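Local coordinates for cellulose biosynthesis protein BcsG (Salmonella typhimurium LT2, PDB 5OLT) that is required for cellulose biosynthesis, this piece being its zinc-binding extramembrane domain, which belongs to the alkaline phosphatase family, at residues N196-L199 / T200-R204. Sequence-based numbering, arbitrary orientation.
Sequences NRWL and TGEER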
loop_
_atom_site.group_PDB
_atom_site.type_symbol
_atom_site.label_atom_id
_atom_site.label_comp_id
_atom_site.label_asym_id
_atom_site.label_seq_id
_atom_site.Cartn_x
_atom_site.Cartn_y
_atom_site.Cartn_z
ATOM N N ASN A 196 20.029 0.076 -4.375
ATOM C CA ASN A 196 21.284 -0.674 -4.539
ATOM C C ASN A 196 22.044 -0.813 -3.218
ATOM O O ASN A 196 22.661 -1.866 -2.960
ATOM C CB ASN A 196 22.145 -0.045 -5.607
ATOM C CG ASN A 196 21.739 -0.498 -6.997
ATOM O OD1 ASN A 196 21.221 -1.606 -7.190
ATOM N ND2 ASN A 196 21.992 0.347 -7.981
ATOM N N ARG A 197 21.982 0.214 -2.384
ATOM C CA ARG A 197 22.583 0.152 -1.047
ATOM C C ARG A 197 21.876 -0.914 -0.212
ATOM O O ARG A 197 22.495 -1.717 0.479
ATOM C CB ARG A 197 22.543 1.533 -0.375
ATOM C CG ARG A 197 23.003 1.474 1.085
ATOM C CD ARG A 197 23.179 2.858 1.673
ATOM N NE ARG A 197 24.304 3.570 1.040
ATOM C CZ ARG A 197 24.746 4.770 1.406
ATOM N NH1 ARG A 197 24.190 5.423 2.420
ATOM N NH2 ARG A 197 25.788 5.305 0.758
ATOM N N TRP A 198 20.541 -0.961 -0.290
ATOM C CA TRP A 198 19.780 -1.991 0.387
ATOM C C TRP A 198 20.196 -3.397 -0.090
ATOM O O TRP A 198 20.408 -4.309 0.724
ATOM C CB TRP A 198 18.283 -1.745 0.120
ATOM C CG TRP A 198 17.382 -2.812 0.629
ATOM C CD1 TRP A 198 16.888 -2.917 1.893
ATOM C CD2 TRP A 198 16.897 -3.945 -0.087
ATOM N NE1 TRP A 198 16.127 -4.041 2.017
ATOM C CE2 TRP A 198 16.108 -4.705 0.817
ATOM C CE3 TRP A 198 17.037 -4.393 -1.408
ATOM C CZ2 TRP A 198 15.457 -5.878 0.438
ATOM C CZ3 TRP A 198 16.410 -5.573 -1.775
ATOM C CH2 TRP A 198 15.636 -6.308 -0.850
ATOM N N LEU A 199 20.349 -3.556 -1.400
ATOM C CA LEU A 199 20.667 -4.864 -2.006
ATOM C C LEU A 199 22.060 -5.359 -1.589
ATOM O O LEU A 199 22.240 -6.537 -1.329
ATOM C CB LEU A 199 20.555 -4.804 -3.533
ATOM C CG LEU A 199 20.748 -6.157 -4.245
ATOM C CD1 LEU A 199 19.793 -7.247 -3.743
ATOM C CD2 LEU A 199 20.591 -5.938 -5.753
ATOM N N THR A 200 23.039 -4.467 -1.519
ATOM C CA THR A 200 24.388 -4.857 -1.037
ATOM C C THR A 200 24.288 -5.314 0.437
ATOM O O THR A 200 24.853 -6.352 0.821
ATOM C CB THR A 200 25.401 -3.699 -1.104
ATOM O OG1 THR A 200 25.069 -2.722 -0.112
ATOM C CG2 THR A 200 25.454 -3.041 -2.512
ATOM N N GLY A 201 23.553 -4.544 1.256
ATOM C CA GLY A 201 23.405 -4.860 2.700
ATOM C C GLY A 201 22.805 -6.241 2.937
ATOM O O GLY A 201 23.275 -6.989 3.822
ATOM N N GLU A 202 21.791 -6.592 2.129
ATOM C CA GLU A 202 21.042 -7.864 2.281
ATOM C C GLU A 202 21.896 -9.033 1.832
ATOM O O GLU A 202 21.905 -10.180 2.415
ATOM C CB GLU A 202 19.715 -7.854 1.493
ATOM C CG GLU A 202 18.571 -7.021 2.120
ATOM C CD GLU A 202 18.433 -7.083 3.662
ATOM O OE1 GLU A 202 18.836 -8.074 4.342
ATOM O OE2 GLU A 202 17.885 -6.106 4.227
ATOM N N GLU A 203 22.633 -8.730 0.781
ATOM C CA GLU A 203 23.555 -9.672 0.214
ATOM C C GLU A 203 24.665 -9.960 1.239
ATOM O O GLU A 203 25.152 -11.078 1.298
ATOM C CB GLU A 203 24.092 -9.174 -1.138
ATOM C CG GLU A 203 23.164 -9.342 -2.344
ATOM C CD GLU A 203 23.608 -8.560 -3.585
ATOM O OE1 GLU A 203 24.359 -7.562 -3.456
ATOM O OE2 GLU A 203 23.205 -8.932 -4.710
ATOM N N ARG A 204 25.073 -8.971 2.064
ATOM C CA ARG A 204 26.039 -9.225 3.192
ATOM C C ARG A 204 25.527 -10.183 4.314
ATOM O O ARG A 204 26.347 -10.716 5.102
ATOM C CB ARG A 204 26.510 -7.931 3.885
ATOM C CG ARG A 204 27.457 -7.017 3.116
ATOM C CD ARG A 204 27.962 -5.844 3.968
ATOM N NE ARG A 204 26.929 -5.226 4.823
ATOM C CZ ARG A 204 26.270 -4.085 4.580
ATOM N NH1 ARG A 204 25.361 -3.667 5.455
ATOM N NH2 ARG A 204 26.494 -3.357 3.479
HETATM O O HOH W 1 19.760 -4.066 3.532
#
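The last turns of the amphipathic helix 191-203, which lies over one face of the central mixed sheet near its 142-147 edge, with helix 234-255 beside it, bring Trp198 against Glu202 one turn on. The aliphatic part of Glu202 does the touching: its CG lies over one face of the indole, 4.0 Å from the centroid of the Trp198 six-membered ring, as a CH-pi contact. With CG anti to the backbone N (chi1 174°), the indole of Trp198 leans forward, toward the C-terminal end of the helix. Glu202 bends at chi2, and its carboxylate plane stands 59° from the ring. Trp198 NE1 and Glu202 OE2 are not hydrogen-bonded, for the angle is poor; the indole N-H goes instead to Thr212 OG1 on strand 210-216. A water bonded to Trp198 O, 2.9 Å away, also donates weakly to Glu202 OE2.

On the exposed side, in one of its two conformers, Thr200 OG1 turns back to donate to Arg197 O at 2.8 Å. That carbonyl also accepts the helical N-H of Gly201, both donors coming from the same face of its plane, so in this conformer two donors grip it. Leu199, whose neighbours include Leu252 of helix 234-255, has its CG 3.7 Å from OE2 in one of two conformers of Glu203, a van der Waals contact beside the backbone bond from Glu203 N to Leu199 O. Tryptophan and leucine thus supply the apolar inner surface; buried Glu202 lays a methylene on the indole, while exposed Glu203 brings a carboxylate oxygen near the leucine. Arg257, which touches both glutamates, may offset their charge.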